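Local coordinates for protein aspartate aminotransferase (Thermotoga maritima, PDB 1O4S) that catalyses the pyridoxal-phosphate-dependent transfer of an amino group from L-aspartate to 2-oxoglutarate, giving oxaloacetate and L-glutamate, as a homodimer, at residues B[189-193]-B[194-198]; B[214-217]-B[218-221]; B[283-286]-B[287-290]; B[296-299]-B[300-304]; B[304-307]-B[308-312]. One frame throughout, in Å; residues are numbered along the deposited sequence. Where two conformers were deposited one is given.

Contact 1 of 5, residues B[189-193]-B[194-198]; sequences VVYRR and EFLEG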
# COMPACT_ATOMS: atom_id res chain seq x y z
N VAL B 189 -10.06 19.24 18.18
CA VAL B 189 -9.23 19.94 19.14
C VAL B 189 -7.77 19.86 18.74
O VAL B 189 -7.35 19.02 17.95
CB VAL B 189 -9.39 19.46 20.61
CG1 VAL B 189 -10.85 19.53 21.04
CG2 VAL B 189 -8.77 18.04 20.82
N VAL B 190 -7.01 20.78 19.34
CA VAL B 190 -5.60 20.93 19.13
C VAL B 190 -4.98 20.81 20.52
O VAL B 190 -5.40 21.47 21.46
CB VAL B 190 -5.37 22.31 18.51
CG1 VAL B 190 -4.07 22.93 18.95
CG2 VAL B 190 -5.47 22.28 17.00
N TYR B 191 -3.99 19.95 20.66
CA TYR B 191 -3.37 19.68 21.95
C TYR B 191 -2.47 20.83 22.41
O TYR B 191 -1.76 21.43 21.61
CB TYR B 191 -2.58 18.37 21.89
CG TYR B 191 -3.41 17.10 21.85
CD1 TYR B 191 -4.80 17.11 21.97
CD2 TYR B 191 -2.78 15.85 21.73
CE1 TYR B 191 -5.56 15.91 21.94
CE2 TYR B 191 -3.53 14.64 21.72
CZ TYR B 191 -4.91 14.69 21.82
OH TYR B 191 -5.64 13.54 21.83
N ARG B 192 -2.50 21.07 23.72
CA ARG B 192 -1.87 22.21 24.36
C ARG B 192 -0.37 22.00 24.32
O ARG B 192 0.11 20.87 24.38
CB ARG B 192 -2.34 22.32 25.83
CG ARG B 192 -3.86 22.61 26.05
CD ARG B 192 -4.30 24.11 25.89
NE ARG B 192 -4.30 24.89 27.14
CZ ARG B 192 -4.60 26.20 27.25
NH1 ARG B 192 -4.93 26.93 26.19
NH2 ARG B 192 -4.57 26.78 28.45
N ARG B 193 0.36 23.10 24.24
CA ARG B 193 1.81 23.08 24.17
C ARG B 193 2.42 22.41 25.42
O ARG B 193 3.36 21.64 25.32
CB ARG B 193 2.32 24.51 24.01
CG ARG B 193 3.84 24.62 23.97
CD ARG B 193 4.38 26.02 23.73
NE ARG B 193 5.83 25.95 23.54
CZ ARG B 193 6.48 25.99 22.36
NH1 ARG B 193 5.81 26.14 21.20
NH2 ARG B 193 7.81 25.89 22.35
N GLU B 194 1.88 22.74 26.59
CA GLU B 194 2.31 22.20 27.88
C GLU B 194 2.25 20.65 27.93
O GLU B 194 3.18 19.99 28.40
CB GLU B 194 1.52 22.87 29.04
CG GLU B 194 0.23 23.64 28.63
CD GLU B 194 0.46 24.97 27.86
OE1 GLU B 194 -0.30 25.27 26.89
OE2 GLU B 194 1.39 25.73 28.21
N PHE B 195 1.17 20.09 27.40
CA PHE B 195 1.03 18.64 27.28
C PHE B 195 2.13 18.02 26.39
O PHE B 195 2.78 17.06 26.79
CB PHE B 195 -0.38 18.28 26.77
CG PHE B 195 -0.53 16.82 26.44
CD1 PHE B 195 -0.89 15.91 27.43
CD2 PHE B 195 -0.30 16.36 25.15
CE1 PHE B 195 -1.01 14.54 27.12
CE2 PHE B 195 -0.42 15.02 24.84
CZ PHE B 195 -0.77 14.10 25.83
N LEU B 196 2.36 18.61 25.22
CA LEU B 196 3.32 18.10 24.23
C LEU B 196 4.77 18.17 24.70
O LEU B 196 5.52 17.23 24.49
CB LEU B 196 3.15 18.87 22.90
CG LEU B 196 1.75 18.76 22.29
CD1 LEU B 196 1.60 19.62 21.05
CD2 LEU B 196 1.44 17.27 21.96
N GLU B 197 5.16 19.30 25.28
CA GLU B 197 6.48 19.48 25.91
C GLU B 197 6.73 18.43 26.98
O GLU B 197 7.83 17.89 27.10
CB GLU B 197 6.62 20.87 26.56
CG GLU B 197 6.59 22.02 25.55
CD GLU B 197 6.74 23.40 26.17
OE1 GLU B 197 6.09 23.71 27.20
OE2 GLU B 197 7.52 24.19 25.60
N GLY B 198 5.69 18.16 27.76
CA GLY B 198 5.75 17.17 28.81
C GLY B 198 5.85 15.77 28.25
O GLY B 198 6.57 14.93 28.78
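Arg193 and Glu197 form the salt bridge of this helix start: one turn apart, they bring Arg193 NE to 3.2 Å from Glu197 OE2. It is an imperfect grip. The oxygen is tilted from the guanidinium plane, the N-H approaches from above the carboxylate plane, and the N-H...O angle is only 139°. Arg193 runs extended from CG to NE, with CG anti to the backbone N (chi1 179°), which carries its head along the helix to the carboxylate. A second charge pair is looser. Glu194 OE1 sits over one face of the Arg192 guanidinium, 4.0 Å from Arg192 NE, and no N-H points at it, leaving attraction between charges alone.

The backbone bonds are those of a first helical turn. Arg192 is the N-cap residue, and its O takes the N-H of Leu196 at 3.3 Å, while Glu197 N reaches Arg193 O at 3.0 Å in an almost straight bond.

Apolar contacts line the buried side. The rings of Tyr191 and Phe195 lie side by side at an oblique 72°, Tyr191 CD2 4.0 Å from Phe195 CE2, and Leu196 CD2 comes to the edge of the tyrosine ring. Phe131 and Ile180, from two strands of the large sheet, pack against this group.

Were Glu197 an alanine, the Arg193 guanidinium would probably lose this mate and be freer to swing. With Glu194 and Glu197 both in its first turn, helix 193-206 carries negative charge near its N-terminal end, where it is likely to suit the helix dipole as well as the arginines.

Contact 2 of 5, residues B[214-217]-B[218-221]; sequences EVYD and SLVY. With PLP (pyridoxal-5'-phosphate), chain M.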
# COMPACT_ATOMS: atom_id res chain seq x y z
N GLU B 214 -0.22 14.61 12.06
CA GLU B 214 -0.51 16.03 11.92
C GLU B 214 -1.09 16.39 10.54
O GLU B 214 -0.86 17.47 10.02
CB GLU B 214 0.78 16.81 12.27
CG GLU B 214 1.04 16.83 13.79
CD GLU B 214 2.28 17.60 14.26
OE1 GLU B 214 2.64 18.68 13.69
OE2 GLU B 214 2.90 17.13 15.26
N VAL B 215 -1.88 15.50 9.98
CA VAL B 215 -2.38 15.68 8.62
C VAL B 215 -3.32 16.88 8.45
O VAL B 215 -3.51 17.36 7.32
CB VAL B 215 -3.14 14.46 8.05
CG1 VAL B 215 -2.20 13.43 7.63
CG2 VAL B 215 -4.19 13.93 9.03
N TYR B 216 -3.90 17.35 9.56
CA TYR B 216 -4.84 18.46 9.55
C TYR B 216 -4.18 19.75 9.97
O TYR B 216 -4.85 20.72 10.20
CB TYR B 216 -6.03 18.17 10.46
CG TYR B 216 -6.91 17.04 9.98
CD1 TYR B 216 -7.81 17.24 8.95
CD2 TYR B 216 -6.88 15.80 10.58
CE1 TYR B 216 -8.64 16.24 8.53
CE2 TYR B 216 -7.70 14.77 10.14
CZ TYR B 216 -8.57 15.00 9.11
OH TYR B 216 -9.40 14.02 8.64
N ASP B 217 -2.85 19.76 10.03
CA ASP B 217 -2.14 20.92 10.59
C ASP B 217 -2.31 22.26 9.84
O ASP B 217 -2.04 23.33 10.42
CB ASP B 217 -0.64 20.63 10.79
CG ASP B 217 0.15 20.54 9.48
OD1 ASP B 217 1.40 20.64 9.54
OD2 ASP B 217 -0.35 20.30 8.37
N SER B 218 -2.72 22.20 8.57
CA SER B 218 -2.99 23.37 7.74
C SER B 218 -4.37 23.88 8.00
O SER B 218 -4.65 25.05 7.80
CB SER B 218 -2.95 22.99 6.24
OG SER B 218 -1.67 23.30 5.76
N LEU B 219 -5.27 22.97 8.35
CA LEU B 219 -6.66 23.34 8.57
C LEU B 219 -6.85 23.74 10.03
O LEU B 219 -7.48 23.03 10.81
CB LEU B 219 -7.59 22.20 8.15
CG LEU B 219 -7.70 22.01 6.64
CD1 LEU B 219 -8.08 20.62 6.25
CD2 LEU B 219 -8.73 22.98 6.11
N VAL B 220 -6.27 24.88 10.38
CA VAL B 220 -6.33 25.41 11.74
C VAL B 220 -7.00 26.80 11.71
O VAL B 220 -6.82 27.57 10.75
CB VAL B 220 -4.94 25.45 12.42
CG1 VAL B 220 -4.47 24.02 12.74
CG2 VAL B 220 -3.90 26.19 11.56
N TYR B 221 -7.79 27.08 12.74
CA TYR B 221 -8.64 28.27 12.82
C TYR B 221 -8.20 29.15 13.97
O TYR B 221 -8.94 29.98 14.45
CB TYR B 221 -10.10 27.87 12.99
CG TYR B 221 -10.44 26.77 12.03
CD1 TYR B 221 -10.22 26.95 10.66
CD2 TYR B 221 -10.94 25.55 12.47
CE1 TYR B 221 -10.50 25.94 9.75
CE2 TYR B 221 -11.22 24.52 11.55
CZ TYR B 221 -10.98 24.72 10.19
OH TYR B 221 -11.24 23.72 9.26
N1 PLP M . -5.29 10.54 10.15
C2 PLP M . -6.56 11.06 10.31
C2A PLP M . -7.02 11.22 11.73
C3 PLP M . -7.36 11.37 9.21
O3 PLP M . -8.48 11.84 9.37
C4 PLP M . -6.86 11.21 7.90
C4A PLP M . -7.74 11.59 6.69
C5 PLP M . -5.55 10.70 7.79
C6 PLP M . -4.79 10.36 8.92
C5A PLP M . -4.81 10.44 6.50
O4P PLP M . -5.38 9.86 5.34
P PLP M . -4.57 9.70 3.97
O1P PLP M . -5.64 9.99 2.98
O2P PLP M . -3.43 10.63 3.95
O3P PLP M . -4.23 8.26 4.06
O HOH W 1 -3.04 19.77 6.86
O HOH W 2 0.54 21.37 6.38
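Tyr216 and Leu219 meet across a tight turn, Leu219 CD1 lying at the edge of the tyrosine ring, 4.3 Å from Tyr216 CD1. At its far end the same ring reaches the cofactor: Tyr216 OH and O3 of pyridoxal-5'-phosphate are 2.5 Å apart, a very short hydrogen bond, and both O3 and the methyl carbon C2A lie near the ring plane. The same hydroxyl also bonds Tyr328 OH. Val215 adds an apolar contact, its CG2 3.6 Å from C6 of the pyridine ring.

What positions these groups is a pair of successive type I turns, Glu214 to Asp217 and Tyr216 to Leu219. The second is closed by Leu219 N on Tyr216 O at 2.9 Å, a bent bond with the donor well above the carbonyl plane. Water 1 accepts from Ser218 N at 3.0 Å; its approach to Val215 O is suspiciously short. Asp217 CG stands between the backbone N and the carbonyl carbon (chi1 72°), which folds OD2 back beside Ser218. The other carboxylate oxygen, OD1, is held in a salt bridge by Arg94.

Lys246, the lysine that carries the cofactor in the aldimine, lies close by though unattached here. A tyrosine on the cofactor's O3, on the loop following the strand that ends in Asp213, is characteristic of the active site in this aminotransferase family.

Contact 3 of 5, residues B[283-286]-B[287-290]; sequences AQYA and ALKA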
# COMPACT_ATOMS: atom_id res chain seq x y z
N ALA B 283 1.52 10.47 -8.97
CA ALA B 283 1.24 11.04 -7.67
C ALA B 283 2.48 11.74 -7.07
O ALA B 283 2.39 12.79 -6.46
CB ALA B 283 0.71 9.95 -6.70
N GLN B 284 3.64 11.14 -7.23
CA GLN B 284 4.86 11.73 -6.71
C GLN B 284 5.10 13.06 -7.36
O GLN B 284 5.39 14.02 -6.65
CB GLN B 284 6.04 10.81 -6.86
CG GLN B 284 5.88 9.55 -6.08
CD GLN B 284 7.15 8.73 -5.98
OE1 GLN B 284 8.14 9.21 -5.47
NE2 GLN B 284 7.10 7.50 -6.41
N TYR B 285 4.96 13.14 -8.67
CA TYR B 285 5.13 14.42 -9.34
C TYR B 285 4.05 15.42 -9.01
O TYR B 285 4.34 16.63 -8.86
CB TYR B 285 5.35 14.26 -10.85
CG TYR B 285 6.76 13.74 -11.09
CD1 TYR B 285 7.00 12.40 -11.33
CD2 TYR B 285 7.86 14.59 -11.01
CE1 TYR B 285 8.27 11.91 -11.51
CE2 TYR B 285 9.14 14.11 -11.19
CZ TYR B 285 9.32 12.76 -11.45
OH TYR B 285 10.56 12.27 -11.64
N ALA B 286 2.83 14.94 -8.82
CA ALA B 286 1.74 15.80 -8.39
C ALA B 286 2.07 16.43 -6.99
O ALA B 286 1.92 17.62 -6.80
CB ALA B 286 0.45 15.02 -8.34
N ALA B 287 2.54 15.62 -6.06
CA ALA B 287 2.89 16.07 -4.72
C ALA B 287 4.07 17.05 -4.70
O ALA B 287 4.08 18.02 -3.96
CB ALA B 287 3.16 14.84 -3.81
N LEU B 288 5.04 16.83 -5.56
CA LEU B 288 6.18 17.71 -5.65
C LEU B 288 5.70 19.12 -6.03
O LEU B 288 6.10 20.10 -5.42
CB LEU B 288 7.21 17.11 -6.61
CG LEU B 288 8.49 17.87 -6.92
CD1 LEU B 288 9.33 18.08 -5.66
CD2 LEU B 288 9.27 17.09 -7.96
N LYS B 289 4.77 19.22 -6.98
CA LYS B 289 4.17 20.50 -7.34
C LYS B 289 3.29 21.04 -6.22
O LYS B 289 3.21 22.25 -5.99
CB LYS B 289 3.35 20.34 -8.63
CG LYS B 289 2.57 21.59 -9.11
CD LYS B 289 3.45 22.83 -9.40
CE LYS B 289 4.44 22.63 -10.56
NZ LYS B 289 5.21 23.88 -10.97
N ALA B 290 2.59 20.15 -5.53
CA ALA B 290 1.70 20.53 -4.44
C ALA B 290 2.44 21.29 -3.35
O ALA B 290 1.84 22.15 -2.74
CB ALA B 290 1.03 19.37 -3.86
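Tyr285 has CG anti to its carbonyl carbon (chi1 -74°), whereas Leu288 has CG anti to the backbone N (chi1 177°); starting from adjacent turns, the two side chains therefore run side by side in the same direction. The touch is light and falls near the root of the ring: the methyl Leu288 CD2 lies 4.2 Å from Tyr285 CD2, approaching obliquely. The ring also stacks with Phe66 of helix 57-68.

Much of the rest of the surface is made of alanine methyls. Ala283, Ala286, Ala287 and Ala290 let neighbouring parts of the fold come close to the backbone: Ala286 and Ala290 touch Val59, Ala287 touches Leu83 of helix 81-95, and Ala283 packs on Asn280 of the second subunit. Ala287 CB rests 3.4 Å from Ala283 O, one turn back.

Four successive alpha-helical bonds hold the stretch together. Ala287 N reaches Ala283 O and Ala290 N reaches Ala286 O, both at 2.9 Å, with Leu288 N to Gln284 O at 3.0 Å and Lys289 N to Tyr285 O at 3.2 Å between them.

The polar side chains serve other places. Buried Gln284 uses OE1 to accept from Ile80 N and NE2 to give to Thr75 OG1 and Ile279 O, while Lys289 bends away toward a weak, long ion pair with Glu292.

Chemically, then, helix 281-290 coheres through its main chain, its small residues permit close packing, and its one buried amide is satisfied by bonds to other parts of the chain.

Contact 4 of 5, residues B[296-299]-B[300-304]; sequences SYMV and QTFKE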
# COMPACT_ATOMS: atom_id res chain seq x y z
N SER B 296 -4.60 28.61 1.07
CA SER B 296 -5.21 29.63 1.91
C SER B 296 -6.72 29.77 1.64
O SER B 296 -7.51 29.90 2.58
CB SER B 296 -4.48 31.01 1.78
OG SER B 296 -4.91 31.63 0.58
N TYR B 297 -7.13 29.74 0.37
CA TYR B 297 -8.55 29.91 0.05
C TYR B 297 -9.40 28.80 0.68
O TYR B 297 -10.48 29.05 1.21
CB TYR B 297 -8.84 29.97 -1.48
CG TYR B 297 -10.30 30.32 -1.74
CD1 TYR B 297 -11.26 29.33 -2.03
CD2 TYR B 297 -10.76 31.65 -1.60
CE1 TYR B 297 -12.64 29.67 -2.22
CE2 TYR B 297 -12.12 31.98 -1.78
CZ TYR B 297 -13.04 30.98 -2.10
OH TYR B 297 -14.36 31.33 -2.28
N MET B 298 -8.91 27.58 0.60
CA MET B 298 -9.61 26.45 1.16
C MET B 298 -9.70 26.55 2.67
O MET B 298 -10.74 26.30 3.25
CB MET B 298 -8.90 25.17 0.77
CG MET B 298 -9.61 23.94 1.23
SD MET B 298 -8.73 22.42 0.87
CE MET B 298 -7.68 22.85 -0.79
N VAL B 299 -8.58 26.89 3.31
CA VAL B 299 -8.55 26.95 4.77
C VAL B 299 -9.52 28.04 5.25
O VAL B 299 -10.23 27.86 6.25
CB VAL B 299 -7.11 27.25 5.28
CG1 VAL B 299 -7.12 27.59 6.77
CG2 VAL B 299 -6.16 26.07 5.00
N GLN B 300 -9.59 29.16 4.53
CA GLN B 300 -10.47 30.26 4.95
C GLN B 300 -11.92 29.90 4.74
O GLN B 300 -12.79 30.28 5.54
CB GLN B 300 -10.15 31.57 4.21
CG GLN B 300 -11.12 32.75 4.50
CD GLN B 300 -11.14 33.28 5.98
OE1 GLN B 300 -12.11 33.93 6.40
NE2 GLN B 300 -10.06 33.00 6.74
N THR B 301 -12.19 29.19 3.65
CA THR B 301 -13.52 28.65 3.41
C THR B 301 -13.96 27.71 4.57
O THR B 301 -15.07 27.81 5.05
CB THR B 301 -13.55 27.87 2.09
OG1 THR B 301 -13.24 28.74 0.98
CG2 THR B 301 -14.95 27.34 1.87
N PHE B 302 -13.07 26.82 5.01
CA PHE B 302 -13.36 25.94 6.13
C PHE B 302 -13.50 26.69 7.46
O PHE B 302 -14.35 26.35 8.28
CB PHE B 302 -12.31 24.83 6.26
CG PHE B 302 -12.62 23.60 5.44
CD1 PHE B 302 -13.55 22.68 5.88
CD2 PHE B 302 -12.01 23.39 4.23
CE1 PHE B 302 -13.84 21.55 5.12
CE2 PHE B 302 -12.28 22.25 3.48
CZ PHE B 302 -13.21 21.34 3.93
N LYS B 303 -12.69 27.73 7.66
CA LYS B 303 -12.78 28.56 8.87
C LYS B 303 -14.16 29.19 9.00
O LYS B 303 -14.75 29.18 10.05
CB LYS B 303 -11.71 29.66 8.86
CG LYS B 303 -11.62 30.53 10.13
CD LYS B 303 -10.34 31.38 10.10
CE LYS B 303 -10.17 32.18 11.38
NZ LYS B 303 -9.15 33.28 11.30
N GLU B 304 -14.68 29.72 7.90
CA GLU B 304 -15.95 30.38 7.94
C GLU B 304 -17.14 29.41 8.03
O GLU B 304 -18.17 29.76 8.61
CB GLU B 304 -16.07 31.41 6.81
CG GLU B 304 -16.73 31.00 5.53
CD GLU B 304 -16.96 32.20 4.63
OE1 GLU B 304 -16.26 33.24 4.87
OE2 GLU B 304 -17.84 32.12 3.71
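Thr301 turns its hydroxyl back onto Tyr297 O, one turn earlier in the first turns of alpha-helix 296-315, and the carbonyl is thereby gripped twice. Thr301 OG1 donates to it at 2.8 Å and Thr301 N at 3.0 Å, from opposite faces of the carbonyl plane. The hydroxyl gets there because OG1 is anti to the carbonyl carbon of its own residue and beside its backbone N (chi1 -61°). The same oxygen lies over one face of the Tyr297 ring, 3.4 Å from CE1 and offset toward the rim.

The packed side belongs to Met298 and Phe302. They run side by side in the same direction, and the methionine CG comes in plane to the edge of the phenyl ring. Phe302 is well enclosed: Phe327 meets it ring to ring, Arg305 adds a cation-pi contact, and Tyr221 and Asp52 touch it from loops.

The opposite character shows at Ser296, Tyr297 and Gln300, which are exposed. Gln300 bends at chi2 and leads its amide away; across the turn its backbone N bonds Ser296 O at 2.9 Å.

A valine in place of Thr301 would probably leave Tyr297 O with the backbone N-H alone, and the tyrosine ring without a hydroxyl over its face.

On the buried side the nearest neighbour of the phenylalanine ring within this stretch is a backbone oxygen: Phe302 CD2 stands 3.3 Å from Met298 O, which lies near the ring plane, and 3.9 Å from Met298 CG.

Contact 5 of 5, residues B[304-307]-B[308-312]; sequences ERKN and FVVER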
# COMPACT_ATOMS: atom_id res chain seq x y z
N GLU B 304 -14.68 29.72 7.90
CA GLU B 304 -15.95 30.38 7.94
C GLU B 304 -17.14 29.41 8.03
O GLU B 304 -18.17 29.76 8.61
CB GLU B 304 -16.07 31.41 6.81
CG GLU B 304 -16.73 31.00 5.53
CD GLU B 304 -16.96 32.20 4.63
OE1 GLU B 304 -16.26 33.24 4.87
OE2 GLU B 304 -17.84 32.12 3.71
N ARG B 305 -16.98 28.19 7.52
CA ARG B 305 -17.96 27.13 7.75
C ARG B 305 -17.96 26.70 9.22
O ARG B 305 -19.01 26.43 9.80
CB ARG B 305 -17.64 25.89 6.88
CG ARG B 305 -17.83 26.08 5.37
CD ARG B 305 -17.14 25.06 4.59
NE ARG B 305 -17.42 25.10 3.16
CZ ARG B 305 -16.97 24.18 2.32
NH1 ARG B 305 -16.23 23.18 2.78
NH2 ARG B 305 -17.26 24.24 1.02
N LYS B 306 -16.76 26.62 9.80
CA LYS B 306 -16.57 26.27 11.19
C LYS B 306 -17.28 27.31 12.03
O LYS B 306 -18.09 26.97 12.86
CB LYS B 306 -15.06 26.20 11.52
CG LYS B 306 -14.70 25.78 12.98
CD LYS B 306 -14.72 26.94 14.00
CE LYS B 306 -13.60 27.96 13.76
NZ LYS B 306 -13.53 29.04 14.83
N ASN B 307 -16.99 28.59 11.81
CA ASN B 307 -17.66 29.66 12.55
C ASN B 307 -19.18 29.59 12.44
O ASN B 307 -19.88 29.85 13.40
CB ASN B 307 -17.22 31.04 12.08
CG ASN B 307 -15.82 31.38 12.51
OD1 ASN B 307 -15.31 30.82 13.48
ND2 ASN B 307 -15.17 32.29 11.78
N PHE B 308 -19.68 29.26 11.25
CA PHE B 308 -21.12 29.20 11.03
C PHE B 308 -21.80 28.05 11.74
O PHE B 308 -22.90 28.19 12.26
CB PHE B 308 -21.43 29.09 9.53
CG PHE B 308 -22.89 28.82 9.24
CD1 PHE B 308 -23.84 29.84 9.40
CD2 PHE B 308 -23.32 27.55 8.88
CE1 PHE B 308 -25.18 29.58 9.18
CE2 PHE B 308 -24.67 27.30 8.65
CZ PHE B 308 -25.60 28.31 8.80
N VAL B 309 -21.17 26.88 11.73
CA VAL B 309 -21.76 25.71 12.36
C VAL B 309 -21.70 25.85 13.89
O VAL B 309 -22.63 25.47 14.59
CB VAL B 309 -21.13 24.37 11.88
CG1 VAL B 309 -19.61 24.30 12.15
CG2 VAL B 309 -21.81 23.17 12.59
N VAL B 310 -20.60 26.43 14.37
CA VAL B 310 -20.38 26.65 15.78
C VAL B 310 -21.47 27.59 16.29
O VAL B 310 -22.20 27.22 17.20
CB VAL B 310 -18.94 27.17 16.09
CG1 VAL B 310 -18.84 27.80 17.47
CG2 VAL B 310 -17.94 26.02 15.96
N GLU B 311 -21.61 28.77 15.69
CA GLU B 311 -22.65 29.71 16.11
C GLU B 311 -24.02 29.04 16.10
O GLU B 311 -24.78 29.15 17.05
CB GLU B 311 -22.69 30.98 15.25
CG GLU B 311 -23.93 31.85 15.58
CD GLU B 311 -23.84 33.32 15.17
OE1 GLU B 311 -24.78 34.09 15.54
OE2 GLU B 311 -22.85 33.72 14.48
N ARG B 312 -24.33 28.35 15.03
CA ARG B 312 -25.64 27.75 14.87
C ARG B 312 -25.98 26.72 15.96
O ARG B 312 -27.08 26.74 16.52
CB ARG B 312 -25.72 27.10 13.50
CG ARG B 312 -27.09 26.77 13.07
CD ARG B 312 -27.96 27.98 12.82
NE ARG B 312 -28.64 27.73 11.56
CZ ARG B 312 -29.71 26.95 11.40
NH1 ARG B 312 -30.32 26.37 12.42
NH2 ARG B 312 -30.18 26.79 10.17
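Lys306 and Val310 share one of four consecutive alpha-helical bonds here, Val310 N to Lys306 O at 3.0 Å and nearly along the C=O axis, flanked by Phe308 N to Glu304 O (3.1 Å), Val309 N to Arg305 O (2.9 Å) and Glu311 N to Asn307 O (3.1 Å).

Side chains of the first pair lie alongside each other, pointing the same way. Lys306 CG is anti to the backbone N (chi1 -178°), after which the chain bends at chi2 and chi3; this lays CD 3.9 Å from Val310 CG2 and swings the ammonium back toward its neighbour. There Lys306 NZ donates to Asn307 OD1 at 2.9 Å, with a weak, long ion pair to Glu322 besides. Tyr221 and Pro323 press on the aliphatic part.

Val309 has one methyl, CG1, tucked between its backbone N and carbonyl carbon, 3.2 Å from Lys306 O. Val309 and Val310 both touch Leu329 of strand 328-332. Phe308 leads away from the first turn to Thr376 and Leu379 on helix 372-386, the helix to which Arg312 is also tied by salt bridges.

On another side of the helix, Arg305 reaches Asp52 in a salt bridge.

The two cations of the first turn thus behave differently: Arg305 spends its charge on a carboxylate elsewhere in the chain, whereas Lys306 stays local, its methylenes serving as packing surface while its charge is probably eased by an amide oxygen and a distant glutamate.

From the N terminus, contact 1 leads the loop after strand 175-180 into helix 193-206; contact 2 follows in the turns after strand 209-213, beside the cofactor. Contact 3 lies on helix 281-290, against helices 57-68 and 81-95 and near the second subunit. Contacts 4 and 5 occupy successive parts of helix 296-315 and share Glu304. All five are local and come in series; none encloses another, and none closes a long loop. The direct meeting is around contact 2: Leu219 and Tyr221 pack on Phe302 of contact 4, and Tyr221 CB lies 3.6 Å from Lys306 CE of contact 5, joining the cofactor loop to helix 296-315.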